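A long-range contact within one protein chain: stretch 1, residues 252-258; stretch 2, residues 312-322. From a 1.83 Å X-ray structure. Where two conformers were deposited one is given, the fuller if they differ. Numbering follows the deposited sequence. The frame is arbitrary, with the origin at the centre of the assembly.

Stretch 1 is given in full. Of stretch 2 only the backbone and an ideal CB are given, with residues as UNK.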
# COMPACT_ATOMS: atom_id res chain seq x y z
N GLU A 252 2.51 5.01 -4.48
CA GLU A 252 2.56 4.94 -3.03
C GLU A 252 3.42 6.08 -2.51
O GLU A 252 4.65 6.05 -2.66
CB GLU A 252 3.13 3.60 -2.55
CG GLU A 252 3.32 3.54 -1.03
CD GLU A 252 4.79 3.55 -0.61
OE1 GLU A 252 5.61 2.87 -1.25
OE2 GLU A 252 5.12 4.26 0.36
N VAL A 253 2.79 7.07 -1.89
CA VAL A 253 3.48 8.25 -1.38
C VAL A 253 2.92 8.53 0.00
O VAL A 253 1.73 8.85 0.14
CB VAL A 253 3.29 9.47 -2.30
CG1 VAL A 253 3.97 10.73 -1.71
CG2 VAL A 253 3.85 9.19 -3.68
N HIS A 254 3.76 8.40 1.02
CA HIS A 254 3.44 8.86 2.37
C HIS A 254 3.97 10.28 2.49
O HIS A 254 5.18 10.50 2.57
CB HIS A 254 4.06 7.94 3.41
CG HIS A 254 3.43 6.58 3.46
ND1 HIS A 254 2.13 6.39 3.90
CD2 HIS A 254 3.89 5.37 3.10
CE1 HIS A 254 1.84 5.10 3.83
NE2 HIS A 254 2.89 4.46 3.35
N SER A 255 3.07 11.26 2.50
CA SER A 255 3.47 12.65 2.54
C SER A 255 2.31 13.48 3.09
O SER A 255 1.23 12.97 3.38
CB SER A 255 3.89 13.15 1.15
OG SER A 255 4.29 14.51 1.21
N GLN A 256 2.55 14.79 3.22
CA GLN A 256 1.48 15.70 3.58
C GLN A 256 0.41 15.66 2.49
O GLN A 256 0.69 15.33 1.34
CB GLN A 256 2.02 17.12 3.74
CG GLN A 256 3.09 17.28 4.81
CD GLN A 256 3.57 18.71 4.94
OE1 GLN A 256 3.36 19.53 4.05
NE2 GLN A 256 4.23 19.02 6.05
N PHE A 257 -0.83 15.98 2.88
CA PHE A 257 -1.96 15.73 1.99
C PHE A 257 -1.87 16.56 0.71
O PHE A 257 -2.38 16.14 -0.33
CB PHE A 257 -3.28 15.98 2.73
CG PHE A 257 -3.63 17.43 2.86
CD1 PHE A 257 -4.34 18.08 1.86
CD2 PHE A 257 -3.29 18.14 4.00
CE1 PHE A 257 -4.66 19.42 1.99
CE2 PHE A 257 -3.62 19.47 4.13
CZ PHE A 257 -4.31 20.11 3.13
N GLU A 258 -1.21 17.72 0.76
CA GLU A 258 -1.11 18.55 -0.44
C GLU A 258 -0.37 17.83 -1.56
O GLU A 258 -0.67 18.04 -2.74
CB GLU A 258 -0.39 19.87 -0.10
CG GLU A 258 -1.15 20.79 0.87
CD GLU A 258 -0.79 20.58 2.35
OE1 GLU A 258 -0.23 19.52 2.72
OE2 GLU A 258 -1.06 21.51 3.14
N UNK A 312 -0.46 1.73 10.17
CA UNK A 312 -1.48 2.77 10.01
C UNK A 312 -0.79 4.13 9.97
O UNK A 312 -0.12 4.50 10.94
CB UNK A 312 -2.51 2.71 11.14
N UNK A 313 -0.92 4.90 8.89
CA UNK A 313 -0.13 6.14 8.80
C UNK A 313 -0.55 7.20 9.81
O UNK A 313 -1.74 7.40 10.08
CB UNK A 313 -0.24 6.72 7.39
N UNK A 314 0.45 7.92 10.33
CA UNK A 314 0.22 9.07 11.19
C UNK A 314 0.95 10.27 10.60
O UNK A 314 0.32 11.13 9.97
CB UNK A 314 0.68 8.79 12.62
N UNK A 315 2.28 10.36 10.80
CA UNK A 315 3.07 11.43 10.19
C UNK A 315 3.90 10.89 9.03
O UNK A 315 4.52 9.83 9.16
CB UNK A 315 3.98 12.09 11.23
N UNK A 316 4.00 11.61 7.91
CA UNK A 316 3.47 12.95 7.61
C UNK A 316 2.05 12.97 7.05
O UNK A 316 1.53 14.05 6.78
CB UNK A 316 4.40 13.65 6.61
N UNK A 317 1.44 11.79 6.90
CA UNK A 317 0.21 11.66 6.12
C UNK A 317 -0.92 12.53 6.69
O UNK A 317 -1.76 13.04 5.93
CB UNK A 317 -0.23 10.20 6.08
N UNK A 318 -0.98 12.66 8.01
CA UNK A 318 -2.01 13.44 8.68
C UNK A 318 -1.52 14.81 9.13
O UNK A 318 -2.24 15.51 9.85
CB UNK A 318 -2.54 12.66 9.89
N UNK A 319 -0.32 15.23 8.71
CA UNK A 319 0.20 16.54 9.08
C UNK A 319 -0.77 17.64 8.67
O UNK A 319 -1.24 17.66 7.53
CB UNK A 319 1.57 16.77 8.44
N UNK A 320 -1.06 18.55 9.60
CA UNK A 320 -1.97 19.64 9.33
C UNK A 320 -3.43 19.28 9.38
O UNK A 320 -4.28 20.17 9.21
CB UNK A 320 -1.65 20.23 7.95
N UNK A 321 -3.76 18.00 9.60
CA UNK A 321 -5.14 17.54 9.70
C UNK A 321 -5.54 17.14 11.11
O UNK A 321 -6.74 17.12 11.40
CB UNK A 321 -5.36 16.36 8.76
N UNK A 322 -4.58 16.85 11.98
CA UNK A 322 -4.86 16.53 13.37
C UNK A 322 -3.74 17.14 14.20
O UNK A 322 -2.60 17.25 13.74
CB UNK A 322 -4.97 15.02 13.59

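At position 312, in a strand, CA-to-CB points away and nothing of stretch 1 lies within 5.5 Å of the ideal CB, so stretch 1 sets no preference; the residue is Ile 312.

At 313 the bond points toward stretch 1, and the ideal CB lies 4.2 Å from His 254 ND1. A small or compact apolar group could lie against the imidazole, and phi of -68° also permits proline. It is Pro 313, whose CG comes 3.8 Å from CE1 of His 254.

Position 314 is out of reach and 315 points away, so stretch 1 constrains neither. They are Val 314 and Lys 315.

At 316 the peptide bond before the residue is cis, which strongly favours proline, and phi of -88° is compatible. CA-to-CB points toward stretch 1, and the ideal CB lies 4.0 Å from Gln 256 N, where a flat, compact side chain can pack on backbone. Pro 316 does so: its CG lies 3.5 Å from Ser 255 CA and 3.6 Å from His 254 O.

At 317 CA-to-CB points away overall, yet the ideal CB is 5.0 Å from His 254 ND1, a possible donor. A short acceptor would suit, Asp or Asn above all. The residue is Asp 317. With chi1 in m, its end comes nearer, and OD2 accepts a hydrogen bond from His 254 ND1 at 2.8 Å, near the plane of the ring. Water 1 accepts from Ser 255 N and lies within hydrogen-bonding distance of both Asp 317 OD2 and Val 253 O. The backbone adds a CA-H...O contact, Asp 317 CA to Ser 255 O at 3.2 Å.

Position 318 points away and is free as far as stretch 1 goes; it is Leu 318.

At 319 the bond points toward stretch 1, with the ideal CB 4.0 Å from Gln 256 CG. A modest polar or apolar side chain could sit beside this amide-bearing chain. Asp 319 leaves OD2 3.8 Å from Gln 256 NE2, while OD1 forms a salt bridge with Lys 315 NZ at 2.9 Å. Water 3 links its carbonyl to Phe 257 N.

At 320 phi is 79°, which by itself favours glycine, with Asn a lesser possibility. An ideal CB would lie 4.4 Å from Phe 257 CE2. The residue is Gly 320.

At 321 CA-to-CB points toward stretch 1, and the ideal CB lies 5.5 Å from Phe 257 CD2, a distance that invites a branched or longer apolar chain. Leu 321 brings CD2 to 3.6 Å from Phe 257 CD2. Position 322 is out of reach; it is Ile 322.

Stretch 2 312-322: IPVKPDLDGLI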
# COMPACT_ATOMS: atom_id res chain seq x y z
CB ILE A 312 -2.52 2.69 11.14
CG1 ILE A 312 -3.20 1.31 11.16
CG2 ILE A 312 -3.53 3.80 10.99
CD1 ILE A 312 -3.85 0.96 12.49
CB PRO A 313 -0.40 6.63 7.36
CG PRO A 313 -0.78 5.40 6.61
CD PRO A 313 -1.55 4.56 7.61
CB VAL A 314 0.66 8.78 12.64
CG1 VAL A 314 0.41 9.99 13.52
CG2 VAL A 314 -0.07 7.57 13.17
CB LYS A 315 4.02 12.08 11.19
CG LYS A 315 3.38 12.80 12.34
CD LYS A 315 4.47 13.36 13.27
CE LYS A 315 5.32 14.43 12.60
NZ LYS A 315 4.51 15.60 12.16
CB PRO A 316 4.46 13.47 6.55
CG PRO A 316 4.80 12.21 5.77
CD PRO A 316 4.86 11.11 6.82
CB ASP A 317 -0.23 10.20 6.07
CG ASP A 317 0.86 9.29 5.54
OD1 ASP A 317 1.92 9.20 6.19
OD2 ASP A 317 0.66 8.68 4.47
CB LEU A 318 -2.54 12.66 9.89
CG LEU A 318 -3.48 11.47 9.65
CD1 LEU A 318 -4.85 11.96 9.23
CD2 LEU A 318 -2.97 10.47 8.65
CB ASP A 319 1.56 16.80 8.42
CG ASP A 319 2.70 16.05 9.08
OD1 ASP A 319 2.49 15.33 10.07
OD2 ASP A 319 3.84 16.19 8.58
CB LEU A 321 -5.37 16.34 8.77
CG LEU A 321 -4.95 16.55 7.32
CD1 LEU A 321 -5.22 15.29 6.52
CD2 LEU A 321 -5.65 17.74 6.72
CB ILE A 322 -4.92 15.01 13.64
CG1 ILE A 322 -3.58 14.37 13.29
CG2 ILE A 322 -6.02 14.39 12.82
CD1 ILE A 322 -3.53 12.87 13.43
O HOH W 1 0.41 10.17 2.22
O HOH W 2 -1.70 12.33 3.12
O HOH W 3 -1.43 15.74 5.62
O HOH W 4 -0.39 19.55 5.43
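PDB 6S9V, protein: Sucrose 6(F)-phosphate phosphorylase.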